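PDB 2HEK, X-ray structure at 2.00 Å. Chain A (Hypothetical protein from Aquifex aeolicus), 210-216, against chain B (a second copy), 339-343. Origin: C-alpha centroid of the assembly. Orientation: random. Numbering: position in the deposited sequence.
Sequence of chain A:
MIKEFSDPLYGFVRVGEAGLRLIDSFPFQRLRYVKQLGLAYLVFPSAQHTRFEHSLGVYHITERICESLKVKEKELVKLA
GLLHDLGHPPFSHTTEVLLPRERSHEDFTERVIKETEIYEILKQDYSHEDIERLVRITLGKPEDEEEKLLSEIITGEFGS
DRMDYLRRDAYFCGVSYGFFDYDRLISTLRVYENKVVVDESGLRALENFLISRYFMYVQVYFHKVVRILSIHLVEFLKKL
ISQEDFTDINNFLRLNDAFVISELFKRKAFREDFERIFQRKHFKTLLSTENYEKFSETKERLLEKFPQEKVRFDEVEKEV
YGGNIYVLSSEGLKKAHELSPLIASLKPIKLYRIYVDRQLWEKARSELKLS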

# COMPACT_ATOMS: atom_id res chain seq x y z
N LEU A 210 -3.07 -14.35 -13.55
CA LEU A 210 -4.01 -15.48 -13.56
C LEU A 210 -4.46 -15.90 -12.16
O LEU A 210 -5.62 -16.27 -11.99
CB LEU A 210 -3.41 -16.70 -14.31
CG LEU A 210 -3.04 -16.37 -15.78
CD1 LEU A 210 -2.12 -17.47 -16.30
CD2 LEU A 210 -4.35 -16.24 -16.65
N ILE A 211 -3.55 -15.86 -11.18
CA ILE A 211 -3.90 -16.16 -9.78
C ILE A 211 -4.82 -15.08 -9.22
O ILE A 211 -5.83 -15.38 -8.51
CB ILE A 211 -2.67 -16.22 -8.85
CG1 ILE A 211 -1.71 -17.34 -9.26
CG2 ILE A 211 -3.13 -16.43 -7.41
CD1 ILE A 211 -2.32 -18.71 -9.35
N SER A 212 -4.51 -13.83 -9.52
CA SER A 212 -5.39 -12.74 -9.06
C SER A 212 -6.80 -12.91 -9.64
O SER A 212 -7.81 -12.73 -8.94
CB SER A 212 -4.76 -11.38 -9.36
OG SER A 212 -5.08 -10.93 -10.69
N ARG A 213 -6.89 -13.33 -10.90
CA ARG A 213 -8.20 -13.60 -11.49
C ARG A 213 -8.91 -14.77 -10.79
O ARG A 213 -10.13 -14.71 -10.50
CB ARG A 213 -8.02 -13.87 -13.00
CG ARG A 213 -9.27 -14.09 -13.76
CD ARG A 213 -8.93 -14.38 -15.27
NE ARG A 213 -10.17 -14.51 -16.06
CZ ARG A 213 -10.75 -15.68 -16.35
NH1 ARG A 213 -10.22 -16.83 -15.93
NH2 ARG A 213 -11.87 -15.69 -17.07
N TYR A 214 -8.17 -15.84 -10.49
CA TYR A 214 -8.76 -16.97 -9.72
C TYR A 214 -9.36 -16.45 -8.40
O TYR A 214 -10.48 -16.82 -8.04
CB TYR A 214 -7.68 -18.02 -9.38
CG TYR A 214 -8.09 -19.00 -8.31
CD1 TYR A 214 -8.78 -20.19 -8.64
CD2 TYR A 214 -7.76 -18.77 -6.96
CE1 TYR A 214 -9.14 -21.13 -7.62
CE2 TYR A 214 -8.10 -19.68 -5.97
CZ TYR A 214 -8.79 -20.85 -6.29
OH TYR A 214 -9.11 -21.72 -5.24
N PHE A 215 -8.62 -15.64 -7.66
CA PHE A 215 -9.17 -15.11 -6.40
C PHE A 215 -10.45 -14.31 -6.57
O PHE A 215 -11.39 -14.46 -5.78
CB PHE A 215 -8.13 -14.28 -5.65
CG PHE A 215 -7.13 -15.13 -4.91
CD1 PHE A 215 -5.77 -15.03 -5.19
CD2 PHE A 215 -7.56 -16.00 -3.90
CE1 PHE A 215 -4.82 -15.81 -4.44
CE2 PHE A 215 -6.64 -16.79 -3.18
CZ PHE A 215 -5.25 -16.68 -3.48
N MET A 216 -10.52 -13.45 -7.58
CA MET A 216 -11.75 -12.69 -7.79
C MET A 216 -12.95 -13.60 -8.05
O MET A 216 -14.04 -13.34 -7.56
CB MET A 216 -11.60 -11.65 -8.89
CG MET A 216 -10.63 -10.51 -8.52
SD MET A 216 -11.09 -9.68 -6.93
CE MET A 216 -12.72 -9.07 -7.29
N LEU B 339 -10.47 -28.93 -0.84
CA LEU B 339 -11.34 -27.74 -0.87
C LEU B 339 -10.92 -26.64 -1.85
O LEU B 339 -11.75 -25.76 -2.20
CB LEU B 339 -11.50 -27.17 0.54
CG LEU B 339 -11.97 -28.14 1.64
CD1 LEU B 339 -11.72 -27.58 3.00
CD2 LEU B 339 -13.46 -28.44 1.50
N SER B 340 -9.66 -26.68 -2.30
CA SER B 340 -9.07 -25.61 -3.13
C SER B 340 -8.52 -26.08 -4.50
O SER B 340 -7.56 -26.84 -4.55
CB SER B 340 -7.96 -24.91 -2.35
OG SER B 340 -7.31 -23.96 -3.18
N PRO B 341 -9.08 -25.59 -5.62
CA PRO B 341 -8.46 -26.02 -6.88
C PRO B 341 -7.05 -25.44 -7.00
O PRO B 341 -6.19 -26.05 -7.67
CB PRO B 341 -9.38 -25.44 -7.98
CG PRO B 341 -10.64 -24.98 -7.25
CD PRO B 341 -10.24 -24.70 -5.83
N LEU B 342 -6.81 -24.28 -6.38
CA LEU B 342 -5.50 -23.66 -6.49
C LEU B 342 -4.47 -24.54 -5.75
O LEU B 342 -3.40 -24.82 -6.31
CB LEU B 342 -5.51 -22.21 -6.01
CG LEU B 342 -4.17 -21.48 -6.11
CD1 LEU B 342 -3.59 -21.57 -7.54
CD2 LEU B 342 -4.31 -20.04 -5.63
N ILE B 343 -4.82 -25.02 -4.54
CA ILE B 343 -3.91 -25.83 -3.70
C ILE B 343 -3.75 -27.19 -4.33
O ILE B 343 -2.71 -27.86 -4.20
CB ILE B 343 -4.36 -25.94 -2.22
CG1 ILE B 343 -4.35 -24.56 -1.54
CG2 ILE B 343 -3.44 -26.87 -1.40
CD1 ILE B 343 -4.93 -24.58 -0.11

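Residues A:Leu210 to A:Met216 lie wholly within a helix that extends beyond the stretch at both ends. Their phi/psi values stay close to -60/-40, and the i to i-4 hydrogen bonds are regular: A:Tyr214 N to A:Leu210 O at 3.0 Å, A:Phe215 N to A:Ile211 O at 2.9 Å, and A:Met216 N to A:Ser212 O at 3.1 Å. In chain B the backbone changes character within a few residues. B:Ser340, at phi/psi -123/117, is extended, whereas B:Pro341 at -66/-28 and B:Leu342 at -68/-44 are helical. B:Ser340 occupies the N-cap position, and its OG accepts a capping hydrogen bond from B:Ile343 N at 3.0 Å, with an N-H...O angle of 162°. This bond satisfies an amide that has no backbone carbonyl one turn earlier within the helix to pair with, as is usual at a helix start.

The nearest CA atoms across the two stretches are A:Tyr214 CA and B:Leu342 CA, 8.1 Å apart. That separation leaves room for side chains between the main chains, and no hydrogen bond crosses between the stretches. The contact, which buries 232 Å² summed over both sides, therefore rests on side-chain packing. B:Leu342 and A:Tyr214 contribute most of it, 89 and 75 Å² respectively, and both direct their CA-to-CB bonds toward the opposing stretch.

The tyrosine, with chi1 at 165° (t), presents one ring face to B:Leu342. B:Leu342 CB lies 3.9 Å from the centroid of the A:Tyr214 ring and 28° off the ring normal, which places it over the face and supports a CH-pi interaction. The closest atom pair of these two residues, A:Tyr214 CZ to B:Leu342 CB at 3.6 Å, shows that the methylene sits nearer the hydroxyl-bearing end of the ring than its center. B:Pro341 meets the same ring differently: its CD lies near the ring plane, at the edge, 3.2 Å from A:Tyr214 OH and 4.1 Å from A:Tyr214 CE1. The tyrosine is thus packed on a face by one residue and at its edge by the preceding one.

The phenolic oxygen also approaches the cap. A:Tyr214 OH and B:Ser340 OG are 3.5 Å apart, but this is a proximity rather than a hydrogen bond; each oxygen has hydrogen-bonding partners elsewhere in the structure.

B:Leu342, with chi1 at -179° (t) and chi2 at 54° (p), packs its branched end against A:Ile211 and A:Phe215. B:Leu342 CD1 comes within 3.6 Å of A:Ile211 CD1, and B:Leu342 CD2 is 4.2 Å from A:Ile211 CG2 as well as 4.1 Å from A:Phe215 CZ, an oblique approach to that ring. A:Ile211 and A:Phe215 both have sideways CA-to-CB bonds, yet the ends of their side chains come nearer to chain B. Being four residues apart, they sit one helical turn from each other, so the leucine bridges successive turns. By contrast, A:Ser212 and A:Arg213 remain out of reach, their side chains at least 9.4 Å from the partner stretch, with A:Ser212 CB to B:Leu342 CD2 well beyond contact range.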